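Local coordinates for probable phenazine-specific methyltransferase (Pseudomonas aeruginosa, PDB 2IP2) that catalyses S-adenosyl-L-methionine-dependent N-methylation of phenazine-1-carboxylate to 5-methylphenazine-1-carboxylate, a step in pyocyanin biosynthesis, and forms a homodimer, at the interface of chains A and B. Numbering follows the deposited sequence. Chains: chain A/B, Probable phenazine-specific methyltransferase.

The interface of chains A and B. Residues chain A 102, 110, 286-287, 290; chain B 20.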
ATOM      1  N   TYR A 102      -5.655  -1.161 -11.837  1.00 20.07           N
ATOM      2  CA  TYR A 102      -4.646  -1.605 -10.855  1.00 20.78           C
ATOM      3  C   TYR A 102      -5.306  -2.183  -9.616  1.00 20.84           C
ATOM      4  O   TYR A 102      -4.820  -3.156  -9.016  1.00 20.24           O
ATOM      5  CB  TYR A 102      -3.802  -0.416 -10.507  1.00 20.26           C
ATOM      6  CG  TYR A 102      -2.683  -0.134 -11.509  1.00 22.02           C
ATOM      7  CD1 TYR A 102      -2.775  -0.488 -12.868  1.00 22.65           C
ATOM      8  CD2 TYR A 102      -1.540   0.484 -11.084  1.00 23.66           C
ATOM      9  CE1 TYR A 102      -1.679  -0.227 -13.762  1.00 25.43           C
ATOM     10  CE2 TYR A 102      -0.453   0.748 -11.960  1.00 22.60           C
ATOM     11  CZ  TYR A 102      -0.542   0.411 -13.265  1.00 25.56           C
ATOM     12  OH  TYR A 102       0.531   0.723 -14.102  1.00 27.47           O
ATOM     13  N   TRP A 110      -1.518  -9.485  -7.624  1.00 18.93           N
ATOM     14  CA  TRP A 110      -0.595  -9.341  -6.523  1.00 18.38           C
ATOM     15  C   TRP A 110      -0.989 -10.124  -5.290  1.00 18.52           C
ATOM     16  O   TRP A 110      -0.269 -10.138  -4.273  1.00 19.21           O
ATOM     17  CB  TRP A 110      -0.392  -7.847  -6.194  1.00 19.68           C
ATOM     18  CG  TRP A 110       0.658  -7.200  -6.952  1.00 18.44           C
ATOM     19  CD1 TRP A 110       0.540  -6.451  -8.100  1.00 18.75           C
ATOM     20  CD2 TRP A 110       2.050  -7.149  -6.576  1.00 22.15           C
ATOM     21  NE1 TRP A 110       1.789  -5.958  -8.475  1.00 21.34           N
ATOM     22  CE2 TRP A 110       2.716  -6.359  -7.545  1.00 18.40           C
ATOM     23  CE3 TRP A 110       2.790  -7.720  -5.519  1.00 21.28           C
ATOM     24  CZ2 TRP A 110       4.086  -6.121  -7.508  1.00 17.72           C
ATOM     25  CZ3 TRP A 110       4.201  -7.499  -5.497  1.00 18.96           C
ATOM     26  CH2 TRP A 110       4.808  -6.705  -6.487  1.00 19.09           C
ATOM     27  N   LEU A 286      10.270  -0.957  -7.698  1.00 23.33           N
ATOM     28  CA  LEU A 286       8.891  -1.409  -7.487  1.00 22.92           C
ATOM     29  C   LEU A 286       8.219  -1.700  -8.857  1.00 22.78           C
ATOM     30  O   LEU A 286       7.537  -2.751  -9.046  1.00 21.15           O
ATOM     31  CB  LEU A 286       8.108  -0.340  -6.747  1.00 22.70           C
ATOM     32  CG  LEU A 286       6.635  -0.697  -6.388  1.00 24.35           C
ATOM     33  CD1 LEU A 286       6.652  -1.960  -5.578  1.00 23.36           C
ATOM     34  CD2 LEU A 286       6.068   0.403  -5.542  1.00 24.52           C
ATOM     35  N   TRP A 287       8.364  -0.773  -9.806  1.00 22.44           N
ATOM     36  CA  TRP A 287       7.894  -1.067 -11.195  1.00 21.82           C
ATOM     37  C   TRP A 287       8.491  -2.367 -11.764  1.00 22.35           C
ATOM     38  O   TRP A 287       7.810  -3.151 -12.474  1.00 21.10           O
ATOM     39  CB  TRP A 287       8.203   0.087 -12.134  1.00 24.48           C
ATOM     40  CG  TRP A 287       7.292   1.285 -11.984  1.00 25.67           C
ATOM     41  CD1 TRP A 287       7.651   2.557 -11.588  1.00 26.78           C
ATOM     42  CD2 TRP A 287       5.865   1.312 -12.183  1.00 25.04           C
ATOM     43  NE1 TRP A 287       6.532   3.365 -11.553  1.00 30.00           N
ATOM     44  CE2 TRP A 287       5.432   2.633 -11.929  1.00 27.63           C
ATOM     45  CE3 TRP A 287       4.931   0.355 -12.584  1.00 26.99           C
ATOM     46  CZ2 TRP A 287       4.076   3.028 -12.061  1.00 28.75           C
ATOM     47  CZ3 TRP A 287       3.583   0.756 -12.756  1.00 27.61           C
ATOM     48  CH2 TRP A 287       3.185   2.069 -12.501  1.00 26.28           C
ATOM     49  N   HIS A 290       6.760  -5.350 -10.240  1.00 20.66           N
ATOM     50  CA  HIS A 290       5.417  -5.365 -10.804  1.00 20.42           C
ATOM     51  C   HIS A 290       5.403  -5.939 -12.233  1.00 21.00           C
ATOM     52  O   HIS A 290       4.489  -6.719 -12.606  1.00 20.30           O
ATOM     53  CB  HIS A 290       4.860  -3.947 -10.837  1.00 19.46           C
ATOM     54  CG  HIS A 290       3.539  -3.855 -11.549  1.00 21.42           C
ATOM     55  ND1 HIS A 290       2.415  -4.547 -11.119  1.00 22.15           N
ATOM     56  CD2 HIS A 290       3.165  -3.171 -12.661  1.00 22.95           C
ATOM     57  CE1 HIS A 290       1.396  -4.253 -11.916  1.00 22.44           C
ATOM     58  NE2 HIS A 290       1.824  -3.429 -12.864  1.00 24.21           N
TER
ATOM     59  N   TRP B  20       1.576  -2.889  -3.421  1.00 17.54           N
ATOM     60  CA  TRP B  20       2.593  -3.842  -3.916  1.00 18.81           C
ATOM     61  C   TRP B  20       3.775  -3.937  -2.970  1.00 18.24           C
ATOM     62  O   TRP B  20       4.235  -5.039  -2.695  1.00 20.11           O
ATOM     63  CB  TRP B  20       3.095  -3.462  -5.301  1.00 19.75           C
ATOM     64  CG  TRP B  20       1.969  -3.211  -6.332  1.00 20.39           C
ATOM     65  CD1 TRP B  20       0.653  -3.638  -6.294  1.00 20.64           C
ATOM     66  CD2 TRP B  20       2.135  -2.502  -7.531  1.00 20.98           C
ATOM     67  NE1 TRP B  20      -0.004  -3.191  -7.428  1.00 21.47           N
ATOM     68  CE2 TRP B  20       0.887  -2.494  -8.203  1.00 22.81           C
ATOM     69  CE3 TRP B  20       3.246  -1.871  -8.130  1.00 22.06           C
ATOM     70  CZ2 TRP B  20       0.714  -1.881  -9.457  1.00 23.95           C
ATOM     71  CZ3 TRP B  20       3.081  -1.263  -9.380  1.00 19.69           C
ATOM     72  CH2 TRP B  20       1.810  -1.263 -10.019  1.00 25.32           C
TER
HETATM   73  O   HOH W   1      -2.902  -3.158  -7.143  1.00 23.56           O
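B:Trp20 sends its indole into chain A with CG anti to the carbonyl carbon (chi1 -51°), and A:His290 meets it with CG anti to the backbone N (chi1 173°), its imidazole laid flat against the benzo ring. The contact belongs to the dimer interface of a class I SAM-dependent methyltransferase of the cation-independent O-methyltransferase family: B:Trp20 lies on helix 6-31 of the dimerisation region, while A:Leu286, A:Trp287 and A:His290 come from helix 282-295 of the methyltransferase region. Two rings of chain A stack on one face of the B:Trp20 indole. The imidazole of A:His290 lies 3.8 Å, centroid to centroid, from the six-membered ring of B:Trp20, with CH2 of B:Trp20 over the imidazole centre. The pyrrole ring of A:Trp110 covers the five-membered ring of B:Trp20, nearly parallel to it at a centroid separation of 3.7 Å. Farther along, CB of B:Trp20 sits over the benzo face of A:Trp110 in a CH-pi contact. A hydrogen bond from the indole NE1 of A:Trp110 to ND1 of A:His290, 3.1 Å long and 171° at the hydrogen, joins the two chain A rings edge to edge and probably helps to hold them nearly coplanar. It runs close to both ring planes. The rim of the B:Trp20 benzo ring is met by carbon atoms: A:Trp287 CZ3 approaches in plane at its edge, 3.8 Å from CH2, and A:Tyr102 brings CE2 within 3.6 Å of the same CH2. A:Leu286 adds a methyl contact, CD1 to CB of B:Trp20. The polar NE1 of B:Trp20 is served by water 1, 2.9 Å away, which also lies 2.7 Å from the backbone O of A:Tyr102 and so links the chains. Two-fold symmetry repeats this insertion with the chains exchanged.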